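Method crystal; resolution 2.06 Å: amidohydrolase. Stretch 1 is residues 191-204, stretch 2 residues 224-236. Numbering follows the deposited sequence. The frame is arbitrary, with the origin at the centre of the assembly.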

ATOM      1  N   LEU A 191      20.634   2.967 -10.980  1.00 16.62           N
ATOM      2  CA  LEU A 191      21.604   3.127  -9.883  1.00 18.41           C
ATOM      3  C   LEU A 191      23.049   2.900 -10.321  1.00 17.05           C
ATOM      4  O   LEU A 191      23.924   2.646  -9.489  1.00 16.96           O
ATOM      5  CB  LEU A 191      21.257   2.232  -8.685  1.00 18.37           C
ATOM      6  CG  LEU A 191      20.329   2.859  -7.632  1.00 22.23           C
ATOM      7  CD1 LEU A 191      19.219   3.677  -8.266  1.00 19.83           C
ATOM      8  CD2 LEU A 191      19.769   1.845  -6.624  1.00 20.88           C
ATOM      9  N   GLY A 192      23.298   3.032 -11.623  1.00 16.14           N
ATOM     10  CA  GLY A 192      24.647   2.999 -12.165  1.00 14.46           C
ATOM     11  C   GLY A 192      25.226   1.589 -12.159  1.00 16.49           C
ATOM     12  O   GLY A 192      26.458   1.418 -12.163  1.00 15.70           O
ATOM     13  N   THR A 193      24.343   0.587 -12.125  1.00 12.66           N
ATOM     14  CA  THR A 193      24.748  -0.817 -12.206  1.00 14.09           C
ATOM     15  C   THR A 193      24.829  -1.337 -13.661  1.00 14.93           C
ATOM     16  O   THR A 193      24.130  -0.849 -14.578  1.00 12.96           O
ATOM     17  CB  THR A 193      23.801  -1.755 -11.418  1.00 15.30           C
ATOM     18  OG1 THR A 193      22.468  -1.717 -11.993  1.00 15.10           O
ATOM     19  CG2 THR A 193      23.743  -1.392  -9.925  1.00 15.41           C
HETATM   20  N   MSE A 194      25.674  -2.355 -13.838  1.00 15.32           N
HETATM   21  CA  MSE A 194      25.854  -3.047 -15.121  1.00 15.52           C
HETATM   22  C   MSE A 194      26.413  -2.161 -16.224  1.00 15.34           C
HETATM   23  O   MSE A 194      26.315  -2.496 -17.417  1.00 14.62           O
HETATM   24  CB  MSE A 194      24.523  -3.636 -15.599  1.00 16.82           C
HETATM   25  CG  MSE A 194      23.802  -4.444 -14.537  1.00 16.52           C
HETATM   26 SE   MSE A 194      24.883  -5.983 -13.966  1.00 27.42          SE
HETATM   27  CE  MSE A 194      24.794  -7.124 -15.621  1.00 18.24           C
ATOM     28  N   ALA A 195      27.010  -1.041 -15.842  1.00 15.71           N
ATOM     29  CA  ALA A 195      27.461  -0.075 -16.846  1.00 16.64           C
ATOM     30  C   ALA A 195      28.569  -0.676 -17.727  1.00 15.63           C
ATOM     31  O   ALA A 195      28.588  -0.488 -18.944  1.00 13.97           O
ATOM     32  CB  ALA A 195      27.931   1.186 -16.182  1.00 14.78           C
ATOM     33  N   LEU A 196      29.487  -1.405 -17.096  1.00 15.92           N
ATOM     34  CA  LEU A 196      30.583  -2.043 -17.817  1.00 15.32           C
ATOM     35  C   LEU A 196      29.989  -2.977 -18.885  1.00 16.02           C
ATOM     36  O   LEU A 196      30.424  -3.021 -20.029  1.00 16.94           O
ATOM     37  CB  LEU A 196      31.424  -2.859 -16.829  1.00 16.70           C
ATOM     38  CG  LEU A 196      32.606  -3.628 -17.412  1.00 17.85           C
ATOM     39  CD1 LEU A 196      33.566  -2.657 -18.151  1.00 16.82           C
ATOM     40  CD2 LEU A 196      33.324  -4.396 -16.321  1.00 17.02           C
ATOM     41  N   GLU A 197      28.977  -3.723 -18.483  1.00 15.58           N
ATOM     42  CA  GLU A 197      28.421  -4.756 -19.319  1.00 16.16           C
ATOM     43  C   GLU A 197      27.589  -4.149 -20.467  1.00 15.28           C
ATOM     44  O   GLU A 197      27.671  -4.608 -21.586  1.00 16.48           O
ATOM     45  CB  GLU A 197      27.622  -5.743 -18.459  1.00 17.09           C
ATOM     46  CG  GLU A 197      28.519  -6.655 -17.571  1.00 17.56           C
ATOM     47  CD  GLU A 197      29.108  -5.902 -16.385  1.00 17.43           C
ATOM     48  OE1 GLU A 197      28.465  -4.962 -15.900  1.00 18.17           O
ATOM     49  OE2 GLU A 197      30.205  -6.237 -15.932  1.00 20.12           O
ATOM     50  N   VAL A 198      26.821  -3.105 -20.189  1.00 16.42           N
ATOM     51  CA  VAL A 198      26.162  -2.350 -21.248  1.00 15.70           C
ATOM     52  C   VAL A 198      27.190  -1.923 -22.320  1.00 15.06           C
ATOM     53  O   VAL A 198      27.012  -2.204 -23.522  1.00 15.09           O
ATOM     54  CB  VAL A 198      25.456  -1.144 -20.692  1.00 15.24           C
ATOM     55  CG1 VAL A 198      25.191  -0.136 -21.834  1.00 14.97           C
ATOM     56  CG2 VAL A 198      24.176  -1.602 -20.005  1.00 15.44           C
ATOM     57  N   ALA A 199      28.283  -1.314 -21.869  1.00 12.90           N
ATOM     58  CA  ALA A 199      29.404  -0.920 -22.742  1.00 16.32           C
ATOM     59  C   ALA A 199      29.916  -2.069 -23.599  1.00 16.63           C
ATOM     60  O   ALA A 199      29.953  -1.970 -24.828  1.00 19.67           O
ATOM     61  CB  ALA A 199      30.588  -0.270 -21.925  1.00 13.85           C
ATOM     62  N   LYS A 200      30.281  -3.177 -22.969  1.00 17.08           N
ATOM     63  CA  LYS A 200      30.836  -4.310 -23.716  1.00 17.41           C
ATOM     64  C   LYS A 200      29.844  -4.889 -24.700  1.00 16.47           C
ATOM     65  O   LYS A 200      30.203  -5.283 -25.811  1.00 15.56           O
ATOM     66  CB  LYS A 200      31.316  -5.380 -22.748  1.00 20.55           C
ATOM     67  CG  LYS A 200      32.546  -4.909 -21.969  1.00 18.30           C
ATOM     68  CD  LYS A 200      32.595  -5.533 -20.581  1.00 25.09           C
ATOM     69  CE  LYS A 200      33.457  -6.766 -20.509  1.00 29.84           C
ATOM     70  NZ  LYS A 200      33.755  -7.134 -19.061  1.00 32.46           N
ATOM     71  N   HIS A 201      28.574  -4.927 -24.310  1.00 16.25           N
ATOM     72  CA  HIS A 201      27.594  -5.520 -25.201  1.00 16.65           C
ATOM     73  C   HIS A 201      27.468  -4.679 -26.451  1.00 16.29           C
ATOM     74  O   HIS A 201      27.551  -5.205 -27.545  1.00 20.97           O
ATOM     75  CB  HIS A 201      26.233  -5.746 -24.510  1.00 15.62           C
ATOM     76  CG  HIS A 201      26.301  -6.719 -23.385  1.00 16.47           C
ATOM     77  ND1 HIS A 201      25.456  -6.671 -22.296  1.00 18.72           N
ATOM     78  CD2 HIS A 201      27.132  -7.766 -23.176  1.00 16.64           C
ATOM     79  CE1 HIS A 201      25.769  -7.645 -21.462  1.00 16.32           C
ATOM     80  NE2 HIS A 201      26.783  -8.322 -21.974  1.00 17.81           N
ATOM     81  N   LEU A 202      27.278  -3.380 -26.296  1.00 15.34           N
ATOM     82  CA  LEU A 202      27.063  -2.509 -27.446  1.00 15.02           C
ATOM     83  C   LEU A 202      28.224  -2.638 -28.404  1.00 17.00           C
ATOM     84  O   LEU A 202      28.029  -2.749 -29.605  1.00 17.98           O
ATOM     85  CB  LEU A 202      26.901  -1.040 -27.005  1.00 13.93           C
ATOM     86  CG  LEU A 202      25.574  -0.750 -26.330  1.00 16.14           C
ATOM     87  CD1 LEU A 202      25.657   0.660 -25.796  1.00 15.65           C
ATOM     88  CD2 LEU A 202      24.425  -0.895 -27.328  1.00 14.70           C
ATOM     89  N   ILE A 203      29.432  -2.598 -27.852  1.00 18.23           N
ATOM     90  CA  ILE A 203      30.640  -2.718 -28.625  1.00 17.93           C
ATOM     91  C   ILE A 203      30.728  -4.100 -29.221  1.00 18.97           C
ATOM     92  O   ILE A 203      31.160  -4.257 -30.340  1.00 20.71           O
ATOM     93  CB  ILE A 203      31.874  -2.459 -27.739  1.00 17.92           C
ATOM     94  CG1 ILE A 203      31.933  -0.976 -27.342  1.00 16.93           C
ATOM     95  CG2 ILE A 203      33.124  -2.925 -28.463  1.00 21.38           C
ATOM     96  CD1 ILE A 203      32.921  -0.663 -26.139  1.00 17.66           C
ATOM     97  N   GLY A 204      30.277  -5.106 -28.481  1.00 19.87           N
ATOM     98  CA  GLY A 204      30.215  -6.453 -29.017  1.00 19.48           C
ATOM     99  C   GLY A 204      29.290  -6.592 -30.227  1.00 21.72           C
ATOM    100  O   GLY A 204      29.530  -7.427 -31.107  1.00 24.03           O
TER
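Stretch 2 (224-236) YYYEKVIKETGVT

Stretch 2 enters as a helix already under way, residues 224-233, and lies alongside helix 195-204 of stretch 1. Their N-to-C directions differ by 8°, so the two run nearly parallel, with axes 9.7 Å apart at closest approach. The CA register follows the same course: Leu 196 CA is 5.2 Å from Val 229 CA, and one turn later Ala 199 CA is 6.4 Å from Thr 233 CA. Together the two stretches bury 482 Å², nearly half of it through Leu 196, Tyr 225 and Thr 233.

Leu 196 loses the most surface, 93 Å². With chi1 at 179° (t) and chi2 at 57° (p), its side chain sits as a knob among Tyr 225, Lys 228, Val 229 and Glu 232. The walls of the hole are measurable: CB of Leu 196 is 4.0 Å from CE1 of Tyr 225 and 4.2 Å from CG2 of Val 229, while its CD2 lies 3.8 Å from CE of Lys 228 and its CD1 4.0 Å from OE1 of Glu 232. Those last two partners are themselves tied by a salt bridge, Lys 228 NZ to Glu 232 OE2 at 2.6 Å, so the aliphatic part of the lysine packs on the leucine while its charge is met within its own helix.

Tyr 225, chi1 -173° (t), starts sideways from CA to CB, but its end reaches the first turn of the neighbouring helix. There the backbone N of Leu 196 donates a hydrogen bond to OH of Tyr 225, 2.9 Å with an N-H...O angle of 169°. An NH so early in a helix has no carbonyl of a preceding turn to bind, and the phenol oxygen serves it instead. The ring also packs beside Ala 195, whose CB is 4.0 Å from CE2 of Tyr 225. Water 1 extends the polar contact, donating to OE1 of Glu 197 at 2.6 Å and lying 2.6 Å from OH of Tyr 225, to which it is also hydrogen-bonded.

Thr 233 is the reciprocal knob, seated among Leu 196, Ala 199, Lys 200 and Ile 203. Its OG1 donates to O of Val 229 at 2.7 Å and lies 3.5 Å from CB of Ala 199; its CG2 is 4.0 Å from CD1 of Leu 196. CD1 of Ile 203 comes within 3.7 Å of CB of Thr 233. Gly 234 then leaves helical geometry with phi 82°, and beyond it CG1 of Val 235 packs 3.9 Å from CB of Ala 199.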

ATOM      1  N   TYR A 224      36.635   3.859  -8.875  1.00 16.83           N
ATOM      2  CA  TYR A 224      37.421   2.788  -9.475  1.00 18.34           C
ATOM      3  C   TYR A 224      36.633   2.180 -10.617  1.00 15.67           C
ATOM      4  O   TYR A 224      37.169   1.905 -11.682  1.00 13.29           O
ATOM      5  CB  TYR A 224      37.786   1.716  -8.417  1.00 16.80           C
ATOM      6  CG  TYR A 224      38.551   2.297  -7.245  1.00 17.93           C
ATOM      7  CD1 TYR A 224      39.866   2.721  -7.395  1.00 21.90           C
ATOM      8  CD2 TYR A 224      37.948   2.467  -6.012  1.00 19.91           C
ATOM      9  CE1 TYR A 224      40.588   3.283  -6.309  1.00 21.97           C
ATOM     10  CE2 TYR A 224      38.644   3.004  -4.923  1.00 20.87           C
ATOM     11  CZ  TYR A 224      39.957   3.415  -5.088  1.00 21.73           C
ATOM     12  OH  TYR A 224      40.635   3.940  -4.021  1.00 24.54           O
ATOM     13  N   TYR A 225      35.352   1.970 -10.364  1.00 17.02           N
ATOM     14  CA  TYR A 225      34.436   1.463 -11.375  1.00 17.57           C
ATOM     15  C   TYR A 225      34.345   2.444 -12.549  1.00 16.11           C
ATOM     16  O   TYR A 225      34.353   2.021 -13.688  1.00 16.50           O
ATOM     17  CB  TYR A 225      33.050   1.214 -10.745  1.00 17.63           C
ATOM     18  CG  TYR A 225      32.037   0.521 -11.671  1.00 18.35           C
ATOM     19  CD1 TYR A 225      32.327  -0.715 -12.247  1.00 14.18           C
ATOM     20  CD2 TYR A 225      30.791   1.102 -11.939  1.00 15.76           C
ATOM     21  CE1 TYR A 225      31.413  -1.353 -13.096  1.00 18.46           C
ATOM     22  CE2 TYR A 225      29.874   0.486 -12.780  1.00 15.72           C
ATOM     23  CZ  TYR A 225      30.182  -0.751 -13.350  1.00 20.17           C
ATOM     24  OH  TYR A 225      29.258  -1.385 -14.162  1.00 17.24           O
ATOM     25  N   TYR A 226      34.251   3.750 -12.267  1.00 15.48           N
ATOM     26  CA  TYR A 226      34.131   4.762 -13.314  1.00 16.33           C
ATOM     27  C   TYR A 226      35.343   4.631 -14.241  1.00 17.25           C
ATOM     28  O   TYR A 226      35.253   4.601 -15.481  1.00 14.65           O
ATOM     29  CB  TYR A 226      34.149   6.195 -12.725  1.00 12.43           C
ATOM     30  CG  TYR A 226      32.938   6.601 -11.933  1.00 14.26           C
ATOM     31  CD1 TYR A 226      31.790   5.817 -11.905  1.00 15.02           C
ATOM     32  CD2 TYR A 226      32.923   7.816 -11.239  1.00 15.78           C
ATOM     33  CE1 TYR A 226      30.675   6.220 -11.168  1.00 14.28           C
ATOM     34  CE2 TYR A 226      31.823   8.215 -10.508  1.00 15.59           C
ATOM     35  CZ  TYR A 226      30.704   7.426 -10.480  1.00 15.65           C
ATOM     36  OH  TYR A 226      29.606   7.851  -9.763  1.00 15.86           O
ATOM     37  N   GLU A 227      36.488   4.543 -13.589  1.00 15.12           N
ATOM     38  CA  GLU A 227      37.748   4.512 -14.271  1.00 18.30           C
ATOM     39  C   GLU A 227      37.883   3.233 -15.115  1.00 16.47           C
ATOM     40  O   GLU A 227      38.334   3.288 -16.274  1.00 15.65           O
ATOM     41  CB  GLU A 227      38.877   4.636 -13.228  1.00 16.91           C
ATOM     42  CG  GLU A 227      40.230   4.428 -13.813  1.00 20.00           C
ATOM     43  CD  GLU A 227      41.317   4.581 -12.736  1.00 20.54           C
ATOM     44  OE1 GLU A 227      41.018   4.313 -11.546  1.00 18.33           O
ATOM     45  OE2 GLU A 227      42.446   4.953 -13.105  1.00 21.21           O
ATOM     46  N   LYS A 228      37.469   2.108 -14.525  1.00 17.35           N
ATOM     47  CA  LYS A 228      37.485   0.801 -15.178  1.00 16.81           C
ATOM     48  C   LYS A 228      36.662   0.824 -16.465  1.00 16.82           C
ATOM     49  O   LYS A 228      37.098   0.318 -17.523  1.00 17.31           O
ATOM     50  CB  LYS A 228      36.916  -0.285 -14.248  1.00 16.02           C
ATOM     51  CG  LYS A 228      37.012  -1.739 -14.819  1.00 15.80           C
ATOM     52  CD  LYS A 228      36.335  -2.757 -13.873  1.00 17.45           C
ATOM     53  CE  LYS A 228      36.556  -4.221 -14.261  1.00 15.81           C
ATOM     54  NZ  LYS A 228      38.007  -4.552 -14.468  1.00 18.39           N
ATOM     55  N   VAL A 229      35.465   1.386 -16.367  1.00 15.12           N
ATOM     56  CA  VAL A 229      34.542   1.390 -17.504  1.00 15.52           C
ATOM     57  C   VAL A 229      35.132   2.198 -18.645  1.00 17.27           C
ATOM     58  O   VAL A 229      35.231   1.721 -19.769  1.00 18.73           O
ATOM     59  CB  VAL A 229      33.180   1.983 -17.144  1.00 15.35           C
ATOM     60  CG1 VAL A 229      32.334   2.143 -18.400  1.00 16.54           C
ATOM     61  CG2 VAL A 229      32.484   1.094 -16.112  1.00 15.39           C
ATOM     62  N   ILE A 230      35.554   3.414 -18.340  1.00 16.44           N
ATOM     63  CA  ILE A 230      36.156   4.267 -19.346  1.00 17.13           C
ATOM     64  C   ILE A 230      37.387   3.617 -19.994  1.00 19.50           C
ATOM     65  O   ILE A 230      37.479   3.543 -21.234  1.00 17.32           O
ATOM     66  CB  ILE A 230      36.482   5.664 -18.786  1.00 17.79           C
ATOM     67  CG1 ILE A 230      35.166   6.404 -18.476  1.00 16.13           C
ATOM     68  CG2 ILE A 230      37.345   6.443 -19.772  1.00 17.31           C
ATOM     69  CD1 ILE A 230      35.300   7.594 -17.562  1.00 17.28           C
ATOM     70  N   LYS A 231      38.302   3.144 -19.158  1.00 17.62           N
ATOM     71  CA  LYS A 231      39.556   2.594 -19.639  1.00 17.85           C
ATOM     72  C   LYS A 231      39.404   1.267 -20.390  1.00 18.94           C
ATOM     73  O   LYS A 231      40.121   1.040 -21.347  1.00 18.90           O
ATOM     74  CB  LYS A 231      40.549   2.425 -18.496  1.00 19.69           C
ATOM     75  CG  LYS A 231      41.312   3.692 -18.189  1.00 19.03           C
ATOM     76  CD  LYS A 231      42.051   3.587 -16.883  1.00 17.46           C
ATOM     77  CE  LYS A 231      43.036   4.758 -16.749  1.00 20.09           C
ATOM     78  NZ  LYS A 231      43.903   4.620 -15.522  1.00 22.46           N
ATOM     79  N   GLU A 232      38.459   0.414 -19.992  1.00 17.90           N
ATOM     80  CA  GLU A 232      38.285  -0.863 -20.686  1.00 18.09           C
ATOM     81  C   GLU A 232      37.448  -0.749 -21.959  1.00 18.26           C
ATOM     82  O   GLU A 232      37.556  -1.592 -22.856  1.00 18.58           O
ATOM     83  CB  GLU A 232      37.697  -1.941 -19.746  1.00 19.23           C
ATOM     84  CG  GLU A 232      38.649  -2.262 -18.557  1.00 21.79           C
ATOM     85  CD  GLU A 232      38.232  -3.514 -17.752  1.00 23.14           C
ATOM     86  OE1 GLU A 232      37.223  -4.159 -18.123  1.00 21.84           O
ATOM     87  OE2 GLU A 232      38.923  -3.833 -16.743  1.00 22.51           O
ATOM     88  N   THR A 233      36.625   0.283 -22.063  1.00 18.17           N
ATOM     89  CA  THR A 233      35.679   0.349 -23.189  1.00 19.70           C
ATOM     90  C   THR A 233      35.730   1.621 -24.033  1.00 19.05           C
ATOM     91  O   THR A 233      35.398   1.601 -25.228  1.00 17.58           O
ATOM     92  CB  THR A 233      34.236   0.120 -22.723  1.00 20.30           C
ATOM     93  OG1 THR A 233      33.765   1.273 -21.985  1.00 16.24           O
ATOM     94  CG2 THR A 233      34.169  -1.148 -21.847  1.00 18.25           C
ATOM     95  N   GLY A 234      36.151   2.719 -23.422  1.00 18.84           N
ATOM     96  CA  GLY A 234      36.313   3.968 -24.141  1.00 18.29           C
ATOM     97  C   GLY A 234      35.005   4.731 -24.294  1.00 18.94           C
ATOM     98  O   GLY A 234      34.924   5.693 -25.073  1.00 19.72           O
ATOM     99  N   VAL A 235      33.965   4.301 -23.585  1.00 18.45           N
ATOM    100  CA  VAL A 235      32.672   4.978 -23.669  1.00 17.67           C
ATOM    101  C   VAL A 235      32.743   6.263 -22.854  1.00 17.71           C
ATOM    102  O   VAL A 235      33.776   6.572 -22.262  1.00 16.39           O
ATOM    103  CB  VAL A 235      31.486   4.092 -23.207  1.00 16.61           C
ATOM    104  CG1 VAL A 235      31.350   2.851 -24.110  1.00 16.32           C
ATOM    105  CG2 VAL A 235      31.624   3.707 -21.735  1.00 15.88           C
ATOM    106  N   THR A 236      31.660   7.029 -22.863  1.00 17.58           N
ATOM    107  CA  THR A 236      31.586   8.301 -22.125  1.00 16.25           C
ATOM    108  C   THR A 236      30.500   8.156 -21.044  1.00 16.36           C
ATOM    109  O   THR A 236      29.406   7.588 -21.288  1.00 15.27           O
ATOM    110  CB  THR A 236      31.284   9.473 -23.103  1.00 15.98           C
ATOM    111  OG1 THR A 236      32.359   9.596 -24.034  1.00 16.76           O
ATOM    112  CG2 THR A 236      31.039  10.821 -22.387  1.00 16.87           C
TER
HETATM  113  O   HOH W   1      29.297  -3.976 -13.615  1.00 15.71           O